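Local atomic coordinates of chitinase (Paenibacillus sp. FPU-7, PDB entry 5GZT), a protein that probably acts as an endochitinase, cutting internal beta-1,4 linkages between N-acetylglucosamine units in chitin and chitodextrins. Residues L767-G772 with G1110-D1115; L788-Y793 with S846-V851. One frame throughout, in Å; residues are numbered along the deposited sequence.

Interaction 1 of 2, residues L767-G772 with G1110-D1115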
loop_
_atom_site.group_PDB
_atom_site.type_symbol
_atom_site.label_atom_id
_atom_site.label_comp_id
_atom_site.label_asym_id
_atom_site.label_seq_id
_atom_site.Cartn_x
_atom_site.Cartn_y
_atom_site.Cartn_z
ATOM N N LEU B 767 -9.735 -10.287 -45.173
ATOM C CA LEU B 767 -11.005 -9.689 -45.658
ATOM C C LEU B 767 -10.815 -8.207 -45.864
ATOM O O LEU B 767 -10.369 -7.520 -44.960
ATOM C CB LEU B 767 -12.101 -9.974 -44.629
ATOM C CG LEU B 767 -13.502 -9.544 -45.029
ATOM C CD1 LEU B 767 -14.581 -10.437 -44.360
ATOM C CD2 LEU B 767 -13.741 -8.093 -44.734
ATOM N N GLY B 768 -11.125 -7.718 -47.074
ATOM C CA GLY B 768 -11.102 -6.333 -47.353
ATOM C C GLY B 768 -12.478 -5.790 -47.560
ATOM O O GLY B 768 -13.276 -6.400 -48.299
ATOM N N TYR B 769 -12.782 -4.687 -46.897
ATOM C CA TYR B 769 -13.960 -3.918 -47.236
ATOM C C TYR B 769 -13.689 -3.162 -48.530
ATOM O O TYR B 769 -12.636 -2.536 -48.663
ATOM C CB TYR B 769 -14.328 -2.927 -46.160
ATOM C CG TYR B 769 -15.227 -3.459 -45.078
ATOM C CD1 TYR B 769 -16.602 -3.414 -45.213
ATOM C CD2 TYR B 769 -14.707 -4.017 -43.910
ATOM C CE1 TYR B 769 -17.433 -3.889 -44.205
ATOM C CE2 TYR B 769 -15.530 -4.512 -42.911
ATOM C CZ TYR B 769 -16.897 -4.447 -43.050
ATOM O OH TYR B 769 -17.762 -4.940 -42.085
ATOM N N VAL B 770 -14.595 -3.293 -49.480
ATOM C CA VAL B 770 -14.541 -2.656 -50.789
ATOM C C VAL B 770 -15.752 -1.674 -50.895
ATOM O O VAL B 770 -16.896 -2.070 -50.855
ATOM C CB VAL B 770 -14.552 -3.681 -51.889
ATOM C CG1 VAL B 770 -14.632 -2.994 -53.219
ATOM C CG2 VAL B 770 -13.282 -4.594 -51.786
ATOM N N PRO B 771 -15.472 -0.364 -50.918
ATOM C CA PRO B 771 -16.502 0.635 -50.888
ATOM C C PRO B 771 -17.203 0.681 -52.229
ATOM O O PRO B 771 -16.567 0.726 -53.286
ATOM C CB PRO B 771 -15.741 1.902 -50.611
ATOM C CG PRO B 771 -14.374 1.671 -51.047
ATOM C CD PRO B 771 -14.118 0.207 -50.854
ATOM N N GLY B 772 -18.538 0.624 -52.186
ATOM C CA GLY B 772 -19.349 0.639 -53.373
ATOM C C GLY B 772 -19.524 2.023 -54.040
ATOM O O GLY B 772 -20.073 2.106 -55.131
ATOM N N GLY B 1110 -8.828 -14.536 -38.723
ATOM C CA GLY B 1110 -8.050 -13.771 -39.684
ATOM C C GLY B 1110 -8.017 -12.303 -39.399
ATOM O O GLY B 1110 -8.208 -11.900 -38.230
ATOM N N VAL B 1111 -7.838 -11.509 -40.456
ATOM C CA VAL B 1111 -7.708 -10.108 -40.383
ATOM C C VAL B 1111 -8.645 -9.502 -41.432
ATOM O O VAL B 1111 -8.760 -10.057 -42.500
ATOM C CB VAL B 1111 -6.245 -9.658 -40.770
ATOM C CG1 VAL B 1111 -6.128 -8.156 -40.674
ATOM C CG2 VAL B 1111 -5.211 -10.381 -39.852
ATOM N N MET B 1112 -9.156 -8.298 -41.124
ATOM C CA MET B 1112 -9.976 -7.536 -41.935
ATOM C C MET B 1112 -9.452 -6.122 -41.969
ATOM O O MET B 1112 -8.821 -5.645 -40.980
ATOM C CB MET B 1112 -11.301 -7.541 -41.185
ATOM C CG MET B 1112 -12.257 -6.495 -41.426
ATOM S SD MET B 1112 -12.243 -4.898 -40.675
ATOM C CE MET B 1112 -12.975 -4.943 -39.068
ATOM N N PHE B 1113 -9.749 -5.369 -43.025
ATOM C CA PHE B 1113 -9.455 -3.956 -42.947
ATOM C C PHE B 1113 -10.514 -3.113 -43.647
ATOM O O PHE B 1113 -11.163 -3.609 -44.551
ATOM C CB PHE B 1113 -8.068 -3.648 -43.555
ATOM C CG PHE B 1113 -7.964 -4.063 -44.987
ATOM C CD1 PHE B 1113 -7.574 -5.323 -45.335
ATOM C CD2 PHE B 1113 -8.300 -3.191 -45.996
ATOM C CE1 PHE B 1113 -7.549 -5.717 -46.661
ATOM C CE2 PHE B 1113 -8.272 -3.596 -47.329
ATOM C CZ PHE B 1113 -7.899 -4.829 -47.665
ATOM N N TRP B 1114 -10.612 -1.865 -43.196
ATOM C CA TRP B 1114 -11.412 -0.824 -43.796
ATOM C C TRP B 1114 -10.467 0.301 -44.272
ATOM O O TRP B 1114 -9.790 0.875 -43.404
ATOM C CB TRP B 1114 -12.386 -0.278 -42.773
ATOM C CG TRP B 1114 -13.236 0.831 -43.298
ATOM C CD1 TRP B 1114 -12.819 2.140 -43.561
ATOM C CD2 TRP B 1114 -14.611 0.765 -43.733
ATOM N NE1 TRP B 1114 -13.848 2.857 -44.137
ATOM C CE2 TRP B 1114 -14.963 2.063 -44.212
ATOM C CE3 TRP B 1114 -15.594 -0.238 -43.707
ATOM C CZ2 TRP B 1114 -16.207 2.364 -44.661
ATOM C CZ3 TRP B 1114 -16.866 0.051 -44.213
ATOM C CH2 TRP B 1114 -17.164 1.337 -44.653
ATOM N N ASP B 1115 -10.418 0.666 -45.555
ATOM C CA ASP B 1115 -11.037 0.003 -46.679
ATOM C C ASP B 1115 -10.081 0.027 -47.827
ATOM O O ASP B 1115 -9.008 0.687 -47.748
ATOM C CB ASP B 1115 -12.452 0.473 -47.035
ATOM C CG ASP B 1115 -12.519 1.755 -47.912
ATOM O OD1 ASP B 1115 -11.580 2.075 -48.698
ATOM O OD2 ASP B 1115 -13.601 2.397 -47.790
#
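Leu767 and Tyr769 exchange a ladder of parallel backbone hydrogen bonds with Val1111 and Phe1113. Leu767 N donates to Val1111 O at 2.9 Å, Phe1113 N returns a bond to Leu767 O, and Tyr769 N reaches Phe1113 O almost straight on (3.0 Å, 173°).

The aromatic contacts lie on two faces of the sheet. Phe1113, its CG between backbone N and carbonyl carbon (chi1 59°), lays its ring over Gly768, which has no side chain and lets the ring settle directly over its CA in a CH-pi contact, 3.8 Å from Gly768 CA to the Phe1113 centroid. Phe1113 also packs on Ile1128 of helix 1123-1133, outside the sheet. On the inner side, Trp1114 CE3 lies over one face of the Tyr769 ring, 3.5 Å from Tyr769 CG, with the planes inclined at 50°. The thioether of Met1112 meets the edge of the same ring in a Met-aromatic contact, Met1112 SD lying 4.0 Å from Tyr769 CE2. Tyr769 OH hydrogen-bonds Asp893 of the family signature DxxDxDxE.

In an apolar contact, Leu767 CD2 touches Met1112 CG at 4.0 Å. Pro771 CG makes van der Waals contact with the carboxylate of Asp1115, 3.4 Å from Asp1115 OD2, while Ser1117 hydrogen-bonds OD1.

The cis peptide between Trp1114 and Asp1115 and the inward-facing indole are hallmarks of the last barrel strand in family 18 chitinases, where this tryptophan probably floors the substrate cleft.

Interaction 2 of 2, residues L788-Y793 with S846-V851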
loop_
_atom_site.group_PDB
_atom_site.type_symbol
_atom_site.label_atom_id
_atom_site.label_comp_id
_atom_site.label_asym_id
_atom_site.label_seq_id
_atom_site.Cartn_x
_atom_site.Cartn_y
_atom_site.Cartn_z
ATOM N N LEU B 788 -6.598 -11.241 -51.277
ATOM C CA LEU B 788 -7.787 -11.402 -50.425
ATOM C C LEU B 788 -8.338 -12.796 -50.445
ATOM O O LEU B 788 -8.302 -13.498 -51.479
ATOM C CB LEU B 788 -8.882 -10.386 -50.830
ATOM C CG LEU B 788 -8.448 -8.960 -50.957
ATOM C CD1 LEU B 788 -9.545 -8.061 -51.360
ATOM C CD2 LEU B 788 -7.935 -8.498 -49.596
ATOM N N THR B 789 -8.863 -13.252 -49.303
ATOM C CA THR B 789 -9.731 -14.427 -49.337
ATOM C C THR B 789 -11.170 -13.971 -49.376
ATOM O O THR B 789 -12.073 -14.747 -49.772
ATOM C CB THR B 789 -9.537 -15.311 -48.093
ATOM O OG1 THR B 789 -9.942 -14.601 -46.934
ATOM C CG2 THR B 789 -7.993 -15.732 -48.003
ATOM N N HIS B 790 -11.419 -12.773 -48.863
ATOM C CA HIS B 790 -12.812 -12.307 -48.665
ATOM C C HIS B 790 -12.896 -10.838 -49.013
ATOM O O HIS B 790 -11.950 -10.057 -48.824
ATOM C CB HIS B 790 -13.353 -12.510 -47.220
ATOM C CG HIS B 790 -13.595 -13.927 -46.800
ATOM N ND1 HIS B 790 -12.597 -14.850 -46.659
ATOM C CD2 HIS B 790 -14.762 -14.596 -46.514
ATOM C CE1 HIS B 790 -13.111 -16.011 -46.303
ATOM N NE2 HIS B 790 -14.426 -15.871 -46.193
ATOM N N ILE B 791 -14.037 -10.466 -49.535
ATOM C CA ILE B 791 -14.471 -9.081 -49.665
ATOM C C ILE B 791 -15.792 -8.841 -49.042
ATOM O O ILE B 791 -16.727 -9.638 -49.276
ATOM C CB ILE B 791 -14.615 -8.745 -51.164
ATOM C CG1 ILE B 791 -13.207 -8.646 -51.807
ATOM C CG2 ILE B 791 -15.361 -7.380 -51.325
ATOM C CD1 ILE B 791 -13.203 -8.558 -53.323
ATOM N N ASN B 792 -15.926 -7.764 -48.287
ATOM C CA ASN B 792 -17.234 -7.255 -47.945
ATOM C C ASN B 792 -17.595 -6.031 -48.834
ATOM O O ASN B 792 -16.858 -5.076 -48.851
ATOM C CB ASN B 792 -17.346 -6.772 -46.474
ATOM C CG ASN B 792 -17.526 -7.908 -45.460
ATOM O OD1 ASN B 792 -17.648 -9.076 -45.811
ATOM N ND2 ASN B 792 -17.386 -7.568 -44.194
ATOM N N TYR B 793 -18.704 -6.057 -49.566
ATOM C CA TYR B 793 -19.139 -4.907 -50.376
ATOM C C TYR B 793 -19.987 -3.995 -49.537
ATOM O O TYR B 793 -21.035 -4.405 -49.071
ATOM C CB TYR B 793 -19.926 -5.384 -51.601
ATOM C CG TYR B 793 -20.299 -4.300 -52.549
ATOM C CD1 TYR B 793 -19.365 -3.766 -53.454
ATOM C CD2 TYR B 793 -21.573 -3.749 -52.522
ATOM C CE1 TYR B 793 -19.721 -2.742 -54.359
ATOM C CE2 TYR B 793 -21.947 -2.710 -53.432
ATOM C CZ TYR B 793 -21.023 -2.220 -54.337
ATOM O OH TYR B 793 -21.440 -1.256 -55.199
ATOM N N SER B 846 -11.418 -19.114 -55.518
ATOM C CA SER B 846 -11.696 -19.331 -54.090
ATOM C C SER B 846 -12.145 -18.022 -53.349
ATOM O O SER B 846 -12.617 -18.085 -52.195
ATOM C CB SER B 846 -10.466 -20.015 -53.461
ATOM O OG SER B 846 -9.450 -19.067 -53.334
ATOM N N LEU B 847 -12.056 -16.846 -53.986
ATOM C CA LEU B 847 -12.519 -15.618 -53.355
ATOM C C LEU B 847 -13.980 -15.727 -52.917
ATOM O O LEU B 847 -14.779 -16.224 -53.677
ATOM C CB LEU B 847 -12.388 -14.476 -54.320
ATOM C CG LEU B 847 -12.806 -13.095 -53.849
ATOM C CD1 LEU B 847 -11.962 -12.600 -52.676
ATOM C CD2 LEU B 847 -12.643 -12.145 -54.987
ATOM N N LYS B 848 -14.293 -15.277 -51.720
ATOM C CA LYS B 848 -15.661 -15.041 -51.254
ATOM C C LYS B 848 -15.994 -13.570 -51.189
ATOM O O LYS B 848 -15.274 -12.780 -50.601
ATOM C CB LYS B 848 -15.882 -15.802 -49.916
ATOM C CG LYS B 848 -15.707 -17.324 -50.219
ATOM C CD LYS B 848 -15.830 -18.237 -49.053
ATOM C CE LYS B 848 -16.349 -19.657 -49.444
ATOM N NZ LYS B 848 -17.507 -20.043 -48.517
ATOM N N VAL B 849 -17.115 -13.203 -51.790
ATOM C CA VAL B 849 -17.599 -11.841 -51.776
ATOM C C VAL B 849 -18.962 -11.816 -51.096
ATOM O O VAL B 849 -19.907 -12.391 -51.620
ATOM C CB VAL B 849 -17.758 -11.347 -53.212
ATOM C CG1 VAL B 849 -18.063 -9.892 -53.201
ATOM C CG2 VAL B 849 -16.471 -11.603 -53.998
ATOM N N LEU B 850 -19.071 -11.068 -50.004
ATOM C CA LEU B 850 -20.271 -10.992 -49.225
ATOM C C LEU B 850 -20.830 -9.585 -49.410
ATOM O O LEU B 850 -20.118 -8.617 -49.681
ATOM C CB LEU B 850 -19.996 -11.206 -47.745
ATOM C CG LEU B 850 -19.653 -12.618 -47.264
ATOM C CD1 LEU B 850 -18.166 -12.794 -47.377
ATOM C CD2 LEU B 850 -20.058 -12.709 -45.793
ATOM N N VAL B 851 -22.129 -9.469 -49.255
ATOM C CA VAL B 851 -22.761 -8.152 -49.186
ATOM C C VAL B 851 -22.892 -7.727 -47.750
ATOM O O VAL B 851 -23.405 -8.486 -46.945
ATOM C CB VAL B 851 -24.131 -8.134 -49.948
ATOM C CG1 VAL B 851 -25.163 -9.166 -49.420
ATOM C CG2 VAL B 851 -24.766 -6.781 -49.834
HETATM O O HOH W 1 -11.765 -17.442 -49.958
#
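Ile791 sits in the middle of a parallel ladder with Lys848 and Leu850, its N donating to Lys848 O and its O accepting from Leu850 N, both at 2.8 Å. Thr789 O and Tyr793 N extend the ladder at its two ends, to Lys848 N and Leu850 O.

His790 and Lys848 run side by side. With His790 CG anti to its carbonyl carbon (chi1 -69°), Lys848 CB lies over the imidazole, 4.1 Å from the His790 ring centroid; the lysine's aliphatic stem thus serves as an apolar lid. Leu850 CD1 meets the ring edge, 3.9 Å from His790 CD2, and Leu850 CB packs against Asn792 OD1. On the opposite face, beta-branched Ile791 and Val849 press CG2 against CG1 at 4.1 Å, and Ile791 CD1 touches Leu847 CD2.

These are the second and third strands of a TIM barrel, joined by a right-handed beta-alpha-beta crossover. Helix 830-843 packs on the outer face, its Leu840 meeting Ile791 and Leu847, while His790 and Asn792 face the interior.

Two polar clamps fix the His790 ring. His790 ND1 is hydrogen-bonded to Thr789 OG1 at 2.7 Å, and NE2 to Glu938. At the strand start, one water donates to Thr789 O.

Overall arrangement
The chain passes through a long N-terminal portion, a first family 18 domain and an immunoglobulin-like domain before entering the second family 18 barrel at strand 765-771. Strand 790-799 follows beside it, and interaction 2 closes the first loop once the chain has passed through helix 830-843 to strand 848-854. The remaining strands of the barrel are then laid down until strand 1110-1114 returns to strand 765-771, so interaction 1 closes a much larger loop in which interaction 2 is nested. Their centres are about 9 Å apart, and probable backbone hydrogen bonds from Asn792 to Gly768 and Val770 join them. Together they link strands eight, one, two and three of the barrel.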